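Local coordinates for protein KLLA0F20702p (Kluyveromyces lactis, PDB 5Y5A) that probably helps recruit telomerase to telomeres, acting as the telomerase subunit Est1 that binds the telomere protein Cdc13, at residues P92-F97 / Q199-I204; N99-N104 / D210-A215; Q421-A426 / Q535-S540. One frame throughout, in Å; residues are numbered along the deposited sequence.

How the contacts relate
From the N terminus, helix 78-105 supplies the first segment of both contact 1 and contact 2. Contact 1 closes a mostly helical loop when helix 179-206 returns to pack on 92-97. Contact 2 closes a second loop, from 99-104 to the stretch that follows helix 179-206, and because the four segments alternate along the chain the two loops cross. Their centres lie about 10 Å apart and they touch, R101 meeting the backbone of I204. Contact 3 opens only after both have closed. It joins helices 421-433 and 526-546 on the opposite side of the chain's centre, about 44 Å from contact 1 and about 43 Å from contact 2, centre to centre.

Contact 1 (P92-F97 / Q199-I204); sequences PIFKYF and QRYKII
F94 and Y201 carry this contact between helices 78-105 and 179-206, and their CA atoms, 6.9 Å apart, are the nearest pair across the two segments. On the first helix, P92 has no N-H to bond to the preceding turn, and the helix is kinked there. Its carbonyl rejoins the regular pattern by accepting from Y96 N, and I93 O accepts from F97 N. F94 follows, its CA-CB bond directed at the other helix. CG lies beside the backbone N and anti to the carbonyl carbon (chi1 -83°), a torsion that sets the F94 ring alongside that of Y201. F94 CB itself stands 3.8 Å from the Y201 ring centroid, only 4° off the ring normal, a CH-pi contact over the face. The reciprocal contact is less central, with Y201 CB 4.1 Å from the F94 ring centroid.

Both segments lie in the Est1 family region, assigned to the TPR clan, and the 101 residues between them hold helices and no strand, consistent with an alpha-helical, TPR-like array. The F94 and Y201 ring planes lie within 6° of each other, yet the centroids are 4.9 Å apart because each ring is displaced toward the other's CB. F94 CD1 accordingly approaches Y201 CB to 3.7 Å, and F94 CG lies 3.9 Å from Y201 CG. W86, Y91 and Q98 of helix 78-105 also touch Y201, while F127 of helix 113-144 packs on F94. F97 points toward helix 179-206 at CB, but its ring packs on L119 and L123 of helix 113-144.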
loop_
_atom_site.group_PDB
_atom_site.type_symbol
_atom_site.label_atom_id
_atom_site.label_comp_id
_atom_site.label_asym_id
_atom_site.label_seq_id
_atom_site.Cartn_x
_atom_site.Cartn_y
_atom_site.Cartn_z
ATOM N N PRO A 92 10.698 -16.168 -16.964
ATOM C CA PRO A 92 10.603 -17.581 -17.356
ATOM C C PRO A 92 11.673 -18.461 -16.716
ATOM O O PRO A 92 11.418 -19.639 -16.463
ATOM C CB PRO A 92 10.776 -17.535 -18.879
ATOM C CG PRO A 92 11.447 -16.244 -19.154
ATOM C CD PRO A 92 10.899 -15.301 -18.140
ATOM N N ILE A 93 12.849 -17.900 -16.457
ATOM C CA ILE A 93 13.886 -18.626 -15.733
ATOM C C ILE A 93 13.443 -18.902 -14.297
ATOM O O ILE A 93 13.480 -20.041 -13.839
ATOM C CB ILE A 93 15.215 -17.854 -15.705
ATOM C CG1 ILE A 93 15.782 -17.702 -17.117
ATOM C CG2 ILE A 93 16.223 -18.569 -14.822
ATOM C CD1 ILE A 93 17.031 -16.843 -17.180
ATOM N N PHE A 94 13.019 -17.851 -13.599
ATOM C CA PHE A 94 12.617 -17.968 -12.202
ATOM C C PHE A 94 11.431 -18.910 -12.022
ATOM O O PHE A 94 11.351 -19.638 -11.034
ATOM C CB PHE A 94 12.286 -16.593 -11.637
ATOM C CG PHE A 94 13.488 -15.829 -11.175
ATOM C CD1 PHE A 94 14.414 -16.417 -10.326
ATOM C CD2 PHE A 94 13.703 -14.525 -11.596
ATOM C CE1 PHE A 94 15.530 -15.716 -9.893
ATOM C CE2 PHE A 94 14.822 -13.814 -11.170
ATOM C CZ PHE A 94 15.735 -14.413 -10.318
ATOM N N LYS A 95 10.517 -18.890 -12.985
ATOM C CA LYS A 95 9.368 -19.783 -12.969
ATOM C C LYS A 95 9.809 -21.245 -13.016
ATOM O O LYS A 95 9.262 -22.085 -12.302
ATOM C CB LYS A 95 8.433 -19.469 -14.140
ATOM C CG LYS A 95 7.154 -20.290 -14.159
ATOM C CD LYS A 95 6.176 -19.759 -15.196
ATOM C CE LYS A 95 4.990 -20.692 -15.367
ATOM N NZ LYS A 95 4.119 -20.264 -16.496
ATOM N N TYR A 96 10.808 -21.540 -13.844
ATOM C CA TYR A 96 11.297 -22.909 -14.005
ATOM C C TYR A 96 11.905 -23.438 -12.714
ATOM O O TYR A 96 11.742 -24.608 -12.376
ATOM C CB TYR A 96 12.323 -22.991 -15.138
ATOM C CG TYR A 96 12.931 -24.368 -15.320
ATOM C CD1 TYR A 96 12.261 -25.356 -16.032
ATOM C CD2 TYR A 96 14.178 -24.678 -14.784
ATOM C CE1 TYR A 96 12.812 -26.617 -16.201
ATOM C CE2 TYR A 96 14.738 -25.937 -14.949
ATOM C CZ TYR A 96 14.050 -26.902 -15.658
ATOM O OH TYR A 96 14.600 -28.155 -15.828
ATOM N N PHE A 97 12.612 -22.572 -11.999
ATOM C CA PHE A 97 13.176 -22.930 -10.704
ATOM C C PHE A 97 12.085 -23.155 -9.658
ATOM O O PHE A 97 12.249 -23.968 -8.746
ATOM C CB PHE A 97 14.149 -21.851 -10.231
ATOM C CG PHE A 97 15.490 -21.921 -10.895
ATOM C CD1 PHE A 97 15.655 -21.496 -12.200
ATOM C CD2 PHE A 97 16.586 -22.418 -10.214
ATOM C CE1 PHE A 97 16.888 -21.569 -12.813
ATOM C CE2 PHE A 97 17.821 -22.496 -10.822
ATOM C CZ PHE A 97 17.974 -22.068 -12.122
ATOM N N GLN A 199 15.166 -11.218 -5.629
ATOM C CA GLN A 199 15.541 -11.507 -4.252
ATOM C C GLN A 199 14.512 -12.388 -3.557
ATOM O O GLN A 199 14.876 -13.279 -2.787
ATOM C CB GLN A 199 15.719 -10.209 -3.465
ATOM C CG GLN A 199 16.970 -9.450 -3.816
ATOM C CD GLN A 199 18.212 -10.239 -3.490
ATOM O OE1 GLN A 199 18.269 -10.934 -2.473
ATOM N NE2 GLN A 199 19.213 -10.151 -4.357
ATOM N N ARG A 200 13.230 -12.131 -3.812
ATOM C CA ARG A 200 12.182 -12.948 -3.218
ATOM C C ARG A 200 12.308 -14.380 -3.718
ATOM O O ARG A 200 12.277 -15.328 -2.936
ATOM C CB ARG A 200 10.789 -12.405 -3.535
ATOM C CG ARG A 200 9.690 -13.199 -2.843
ATOM C CD ARG A 200 8.300 -12.687 -3.166
ATOM N NE ARG A 200 8.055 -12.652 -4.602
ATOM C CZ ARG A 200 7.798 -13.725 -5.346
ATOM N NH1 ARG A 200 7.594 -13.586 -6.649
ATOM N NH2 ARG A 200 7.750 -14.932 -4.794
ATOM N N TYR A 201 12.457 -14.522 -5.029
ATOM C CA TYR A 201 12.612 -15.831 -5.652
ATOM C C TYR A 201 13.821 -16.588 -5.111
ATOM O O TYR A 201 13.763 -17.800 -4.905
ATOM C CB TYR A 201 12.739 -15.688 -7.165
ATOM C CG TYR A 201 11.425 -15.715 -7.903
ATOM C CD1 TYR A 201 10.683 -16.886 -7.988
ATOM C CD2 TYR A 201 10.936 -14.577 -8.535
ATOM C CE1 TYR A 201 9.478 -16.923 -8.674
ATOM C CE2 TYR A 201 9.732 -14.603 -9.224
ATOM C CZ TYR A 201 9.007 -15.779 -9.291
ATOM O OH TYR A 201 7.812 -15.807 -9.976
ATOM N N LYS A 202 14.911 -15.893 -4.885
ATOM C CA LYS A 202 16.085 -16.551 -4.389
ATOM C C LYS A 202 15.847 -17.087 -3.009
ATOM O O LYS A 202 16.138 -18.230 -2.734
ATOM C CB LYS A 202 17.276 -15.607 -4.372
ATOM C CG LYS A 202 18.526 -16.224 -3.776
ATOM C CD LYS A 202 19.684 -15.250 -3.736
ATOM C CE LYS A 202 20.812 -15.776 -2.871
ATOM N NZ LYS A 202 21.507 -14.690 -2.151
ATOM N N ILE A 203 15.317 -16.246 -2.140
ATOM C CA ILE A 203 15.044 -16.635 -0.758
ATOM C C ILE A 203 14.190 -17.897 -0.686
ATOM O O ILE A 203 14.464 -18.801 0.105
ATOM C CB ILE A 203 14.354 -15.503 -0.007
ATOM C CG1 ILE A 203 15.373 -14.410 0.307
ATOM C CG2 ILE A 203 13.709 -16.010 1.273
ATOM C CD1 ILE A 203 14.741 -13.103 0.669
ATOM N N ILE A 204 13.169 -17.962 -1.534
ATOM C CA ILE A 204 12.316 -19.141 -1.613
ATOM C C ILE A 204 13.111 -20.398 -2.002
ATOM O O ILE A 204 12.943 -21.461 -1.397
ATOM C CB ILE A 204 11.168 -18.909 -2.609
ATOM C CG1 ILE A 204 10.184 -17.899 -2.016
ATOM C CG2 ILE A 204 10.461 -20.218 -2.942
ATOM C CD1 ILE A 204 9.315 -17.223 -3.034
#

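Contact 2 (N99-N104 / D210-A215); sequences NWRNRN and DRYQQA
R101 and D210 form a salt bridge that ties helix 78-105 to the loop linking helices 179-206 and 218-230 of this TPR-related helical array. The guanidinium presents both terminal nitrogens to a single carboxylate oxygen: R101 NH2 lies 2.9 Å and R101 NH1 3.0 Å from D210 OD1. Sharing one acceptor bends the bonds, with N-H...O angles of 144° and 138°. OD1 lies near the guanidinium plane, but the carboxylate is turned 51° from it. NH1 thus meets the syn lone pair of OD1, whereas NH2 comes from above the carboxylate plane.

Y212 approaches the same guanidinium obliquely. Its OH is 3.4 Å from R101 NH2, too poorly angled for a hydrogen bond. R101 spans the distance with CG anti to the backbone N and an extended chain from CG to NE.

In the next shell, R101 NE makes a weak hydrogen bond to I204 O, off to one side of the D210 bridge, and M205 packs on the same side chain. The Y212 ring is stacked with H207 and meets F217. Its hydroxyl end also rests on helix 179-206, where Y212 OH packs against the I204 CG2 methyl.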
loop_
_atom_site.group_PDB
_atom_site.type_symbol
_atom_site.label_atom_id
_atom_site.label_comp_id
_atom_site.label_asym_id
_atom_site.label_seq_id
_atom_site.Cartn_x
_atom_site.Cartn_y
_atom_site.Cartn_z
ATOM N N ASN A 99 8.825 -24.261 -10.397
ATOM C CA ASN A 99 8.257 -25.554 -10.781
ATOM C C ASN A 99 9.115 -26.712 -10.312
ATOM O O ASN A 99 8.617 -27.712 -9.793
ATOM C CB ASN A 99 8.086 -25.640 -12.297
ATOM C CG ASN A 99 7.064 -24.660 -12.820
ATOM O OD1 ASN A 99 6.741 -23.671 -12.160
ATOM N ND2 ASN A 99 6.542 -24.931 -14.012
ATOM N N TRP A 100 10.417 -26.559 -10.498
ATOM C CA TRP A 100 11.361 -27.584 -10.113
ATOM C C TRP A 100 11.439 -27.708 -8.593
ATOM O O TRP A 100 11.466 -28.815 -8.065
ATOM C CB TRP A 100 12.736 -27.282 -10.701
ATOM C CG TRP A 100 13.392 -28.481 -11.289
ATOM C CD1 TRP A 100 13.465 -28.818 -12.615
ATOM C CD2 TRP A 100 14.059 -29.523 -10.576
ATOM N NE1 TRP A 100 14.143 -29.997 -12.765
ATOM C CE2 TRP A 100 14.519 -30.450 -11.527
ATOM C CE3 TRP A 100 14.318 -29.758 -9.222
ATOM C CZ2 TRP A 100 15.217 -31.591 -11.168
ATOM C CZ3 TRP A 100 15.005 -30.883 -8.872
ATOM C CH2 TRP A 100 15.448 -31.784 -9.838
ATOM N N ARG A 101 11.482 -26.578 -7.889
ATOM C CA ARG A 101 11.501 -26.599 -6.426
ATOM C C ARG A 101 10.278 -27.321 -5.881
ATOM O O ARG A 101 10.340 -27.995 -4.851
ATOM C CB ARG A 101 11.549 -25.184 -5.849
ATOM C CG ARG A 101 11.527 -25.156 -4.323
ATOM C CD ARG A 101 11.174 -23.779 -3.779
ATOM N NE ARG A 101 11.238 -23.737 -2.320
ATOM C CZ ARG A 101 10.198 -23.948 -1.519
ATOM N NH1 ARG A 101 9.004 -24.217 -2.036
ATOM N NH2 ARG A 101 10.356 -23.891 -0.201
ATOM N N ASN A 102 9.164 -27.176 -6.585
ATOM C CA ASN A 102 7.935 -27.833 -6.185
ATOM C C ASN A 102 7.931 -29.319 -6.540
ATOM O O ASN A 102 7.024 -30.050 -6.146
ATOM C CB ASN A 102 6.742 -27.121 -6.811
ATOM C CG ASN A 102 6.669 -25.661 -6.410
ATOM O OD1 ASN A 102 7.157 -25.270 -5.347
ATOM N ND2 ASN A 102 6.063 -24.847 -7.261
ATOM N N ARG A 103 8.943 -29.767 -7.281
ATOM C CA ARG A 103 9.165 -31.200 -7.471
ATOM C C ARG A 103 9.772 -31.782 -6.203
ATOM O O ARG A 103 9.564 -32.948 -5.874
ATOM C CB ARG A 103 10.089 -31.486 -8.656
ATOM C CG ARG A 103 9.400 -31.868 -9.953
ATOM C CD ARG A 103 10.235 -32.911 -10.688
ATOM N NE ARG A 103 9.695 -33.256 -11.999
ATOM C CZ ARG A 103 10.211 -34.192 -12.791
ATOM N NH1 ARG A 103 9.661 -34.446 -13.970
ATOM N NH2 ARG A 103 11.280 -34.873 -12.401
ATOM N N ASN A 104 10.533 -30.948 -5.501
ATOM C CA ASN A 104 11.210 -31.337 -4.271
ATOM C C ASN A 104 10.239 -31.540 -3.108
ATOM O O ASN A 104 10.317 -32.540 -2.392
ATOM C CB ASN A 104 12.257 -30.280 -3.907
ATOM C CG ASN A 104 13.235 -30.752 -2.846
ATOM O OD1 ASN A 104 12.896 -31.546 -1.969
ATOM N ND2 ASN A 104 14.462 -30.251 -2.921
ATOM N N ASP A 210 8.758 -24.571 3.797
ATOM C CA ASP A 210 7.861 -23.487 3.435
ATOM C C ASP A 210 7.513 -22.681 4.680
ATOM O O ASP A 210 6.563 -21.901 4.685
ATOM C CB ASP A 210 6.605 -24.030 2.750
ATOM C CG ASP A 210 6.889 -24.555 1.350
ATOM O OD1 ASP A 210 7.598 -23.862 0.590
ATOM O OD2 ASP A 210 6.412 -25.659 1.010
ATOM N N ARG A 211 8.301 -22.889 5.734
ATOM C CA ARG A 211 8.235 -22.075 6.944
ATOM C C ARG A 211 9.185 -20.888 6.834
ATOM O O ARG A 211 10.390 -21.075 6.671
ATOM C CB ARG A 211 8.599 -22.894 8.182
ATOM C CG ARG A 211 7.732 -24.106 8.449
ATOM C CD ARG A 211 8.180 -24.771 9.741
ATOM N NE ARG A 211 7.395 -25.956 10.068
ATOM C CZ ARG A 211 7.571 -26.685 11.165
ATOM N NH1 ARG A 211 8.507 -26.347 12.042
ATOM N NH2 ARG A 211 6.812 -27.751 11.389
ATOM N N TYR A 212 8.651 -19.675 6.936
ATOM C CA TYR A 212 9.472 -18.469 6.846
ATOM C C TYR A 212 9.209 -17.502 8.002
ATOM O O TYR A 212 8.074 -17.062 8.207
ATOM C CB TYR A 212 9.222 -17.728 5.528
ATOM C CG TYR A 212 9.375 -18.536 4.255
ATOM C CD1 TYR A 212 8.320 -19.282 3.756
ATOM C CD2 TYR A 212 10.561 -18.510 3.527
ATOM C CE1 TYR A 212 8.443 -20.001 2.582
ATOM C CE2 TYR A 212 10.696 -19.230 2.353
ATOM C CZ TYR A 212 9.631 -19.973 1.885
ATOM O OH TYR A 212 9.743 -20.693 0.715
ATOM N N GLN A 213 10.258 -17.151 8.740
ATOM C CA GLN A 213 10.132 -16.152 9.794
ATOM C C GLN A 213 9.934 -14.776 9.174
ATOM O O GLN A 213 10.038 -14.616 7.959
ATOM C CB GLN A 213 11.358 -16.151 10.710
ATOM C CG GLN A 213 11.580 -17.449 11.473
ATOM C CD GLN A 213 12.295 -18.503 10.650
ATOM O OE1 GLN A 213 12.675 -18.261 9.506
ATOM N NE2 GLN A 213 12.485 -19.679 11.233
ATOM N N GLN A 214 9.663 -13.785 10.016
ATOM C CA GLN A 214 9.296 -12.446 9.557
ATOM C C GLN A 214 10.365 -11.765 8.706
ATOM O O GLN A 214 10.067 -11.193 7.656
ATOM C CB GLN A 214 8.980 -11.556 10.760
ATOM C CG GLN A 214 7.817 -12.028 11.614
ATOM C CD GLN A 214 7.557 -11.104 12.789
ATOM O OE1 GLN A 214 8.488 -10.677 13.476
ATOM N NE2 GLN A 214 6.287 -10.780 13.019
ATOM N N ALA A 215 11.609 -11.834 9.170
ATOM C CA ALA A 215 12.697 -11.049 8.599
ATOM C C ALA A 215 13.411 -11.753 7.451
ATOM O O ALA A 215 14.439 -11.277 6.976
ATOM C CB ALA A 215 13.703 -10.689 9.689
#

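Contact 3 (Q421-A426 / Q535-S540); sequences QYLAMA and QVLVYS
The helical segments 421-426 and 535-540 come closest at A426 and L537, whose CA atoms are 7.3 Å apart, near enough for a single layer of aliphatic side chains to fill the interface. L537 dominates that layer. It accounts for 86 of the 139 Å² buried; its CD1 reaches both L423 and A426, while CD2 lies against A426. CG sits beside the backbone N, anti to the carbonyl carbon (chi1 -85°), and the fork opens against the first helix. On one branch, L537 CD1 meets L423 CD2 at 3.7 Å as the two leucines cross, and it also lies 3.8 Å from L423 CB. The same methyl rests on the backbone, with L537 CD1 3.6 Å from L423 O, a van der Waals contact. On the other branch, L537 CD2 sits 3.6 Å from A426 CB; the small alanine lets the fork straddle its methyl, since L537 CD1 is also only 3.7 Å from A426 CB. An alanine in place of L537 lacks CD1 and CD2, and is likely to leave L423 CD2 and A426 CB without their apolar partner, opening a gap between the two helices.

Beside this apolar patch, V536 O takes two bonds from one residue: S540 N at 3.0 Å and S540 OG at 3.1 Å, arriving from opposite faces of the carbonyl plane. The buried hydroxyl is thereby satisfied within its own helix.

Helix 447-462 borders both partners, L456 touching A426 and L460 touching L537. L423 also packs on H530, R533 and V534 of helix 526-546, while Y422 and M425 pack on helix 339-379.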
loop_
_atom_site.group_PDB
_atom_site.type_symbol
_atom_site.label_atom_id
_atom_site.label_comp_id
_atom_site.label_asym_id
_atom_site.label_seq_id
_atom_site.Cartn_x
_atom_site.Cartn_y
_atom_site.Cartn_z
ATOM N N GLN A 421 -0.419 8.270 14.835
ATOM C CA GLN A 421 -1.528 7.500 14.252
ATOM C C GLN A 421 -2.912 7.948 14.704
ATOM O O GLN A 421 -3.877 7.860 13.943
ATOM C CB GLN A 421 -1.385 6.008 14.559
ATOM C CG GLN A 421 -0.267 5.313 13.820
ATOM C CD GLN A 421 1.011 5.266 14.629
ATOM O OE1 GLN A 421 1.135 5.929 15.667
ATOM N NE2 GLN A 421 1.971 4.476 14.162
ATOM N N TYR A 422 -3.011 8.409 15.944
ATOM C CA TYR A 422 -4.309 8.743 16.520
ATOM C C TYR A 422 -5.034 9.834 15.741
ATOM O O TYR A 422 -6.160 9.624 15.294
ATOM C CB TYR A 422 -4.135 9.135 17.982
ATOM C CG TYR A 422 -3.728 7.945 18.804
ATOM C CD1 TYR A 422 -4.599 6.873 18.967
ATOM C CD2 TYR A 422 -2.471 7.862 19.378
ATOM C CE1 TYR A 422 -4.245 5.771 19.702
ATOM C CE2 TYR A 422 -2.100 6.744 20.119
ATOM C CZ TYR A 422 -2.998 5.701 20.275
ATOM O OH TYR A 422 -2.660 4.580 21.010
ATOM N N LEU A 423 -4.387 10.976 15.539
ATOM C CA LEU A 423 -5.014 12.052 14.777
ATOM C C LEU A 423 -4.886 11.828 13.262
ATOM O O LEU A 423 -5.689 12.338 12.485
ATOM C CB LEU A 423 -4.417 13.402 15.179
ATOM C CG LEU A 423 -4.755 13.882 16.605
ATOM C CD1 LEU A 423 -4.340 15.329 16.799
ATOM C CD2 LEU A 423 -6.243 13.722 16.914
ATOM N N ALA A 424 -3.887 11.055 12.846
ATOM C CA ALA A 424 -3.735 10.703 11.429
ATOM C C ALA A 424 -4.926 9.898 10.929
ATOM O O ALA A 424 -5.370 10.074 9.801
ATOM C CB ALA A 424 -2.450 9.923 11.199
ATOM N N MET A 425 -5.447 9.017 11.775
ATOM C CA MET A 425 -6.619 8.223 11.420
ATOM C C MET A 425 -7.839 9.116 11.209
ATOM O O MET A 425 -8.619 8.903 10.281
ATOM C CB MET A 425 -6.910 7.163 12.499
ATOM C CG MET A 425 -5.974 5.950 12.429
ATOM S SD MET A 425 -6.405 4.584 13.534
ATOM C CE MET A 425 -6.319 5.383 15.132
ATOM N N ALA A 426 -7.997 10.127 12.058
ATOM C CA ALA A 426 -9.086 11.083 11.863
ATOM C C ALA A 426 -8.929 11.854 10.544
ATOM O O ALA A 426 -9.922 12.102 9.858
ATOM C CB ALA A 426 -9.175 12.050 13.048
ATOM N N GLN A 535 -5.194 21.483 14.225
ATOM C CA GLN A 535 -5.740 22.577 13.428
ATOM C C GLN A 535 -6.452 22.074 12.172
ATOM O O GLN A 535 -7.579 22.463 11.895
ATOM C CB GLN A 535 -4.631 23.553 13.050
ATOM C CG GLN A 535 -3.865 24.066 14.252
ATOM C CD GLN A 535 -2.876 25.143 13.889
ATOM O OE1 GLN A 535 -1.684 24.880 13.720
ATOM N NE2 GLN A 535 -3.363 26.374 13.769
ATOM N N VAL A 536 -5.801 21.191 11.423
ATOM C CA VAL A 536 -6.383 20.725 10.175
ATOM C C VAL A 536 -7.630 19.887 10.448
ATOM O O VAL A 536 -8.544 19.843 9.626
ATOM C CB VAL A 536 -5.357 19.915 9.329
ATOM C CG1 VAL A 536 -4.910 18.638 10.056
ATOM C CG2 VAL A 536 -5.931 19.585 7.960
ATOM N N LEU A 537 -7.681 19.236 11.607
ATOM C CA LEU A 537 -8.836 18.406 11.932
ATOM C C LEU A 537 -10.013 19.278 12.328
ATOM O O LEU A 537 -11.144 18.998 11.938
ATOM C CB LEU A 537 -8.511 17.418 13.045
ATOM C CG LEU A 537 -7.857 16.130 12.556
ATOM C CD1 LEU A 537 -7.448 15.254 13.725
ATOM C CD2 LEU A 537 -8.813 15.386 11.631
ATOM N N VAL A 538 -9.748 20.336 13.098
ATOM C CA VAL A 538 -10.798 21.269 13.482
ATOM C C VAL A 538 -11.380 21.914 12.218
ATOM O O VAL A 538 -12.592 22.058 12.082
ATOM C CB VAL A 538 -10.277 22.355 14.461
ATOM C CG1 VAL A 538 -11.278 23.485 14.604
ATOM C CG2 VAL A 538 -9.980 21.754 15.827
ATOM N N TYR A 539 -10.509 22.261 11.277
ATOM C CA TYR A 539 -10.941 22.872 10.024
ATOM C C TYR A 539 -11.780 21.924 9.160
ATOM O O TYR A 539 -12.835 22.297 8.647
ATOM C CB TYR A 539 -9.726 23.349 9.225
ATOM C CG TYR A 539 -10.079 23.911 7.869
ATOM C CD1 TYR A 539 -10.578 25.197 7.740
ATOM C CD2 TYR A 539 -9.908 23.154 6.716
ATOM C CE1 TYR A 539 -10.902 25.718 6.504
ATOM C CE2 TYR A 539 -10.230 23.668 5.474
ATOM C CZ TYR A 539 -10.728 24.951 5.375
ATOM O OH TYR A 539 -11.051 25.474 4.142
ATOM N N SER A 540 -11.309 20.699 8.991
ATOM C CA SER A 540 -12.034 19.740 8.172
ATOM C C SER A 540 -13.345 19.358 8.842
ATOM O O SER A 540 -14.382 19.269 8.189
ATOM C CB SER A 540 -11.180 18.498 7.913
ATOM O OG SER A 540 -10.061 18.832 7.108
#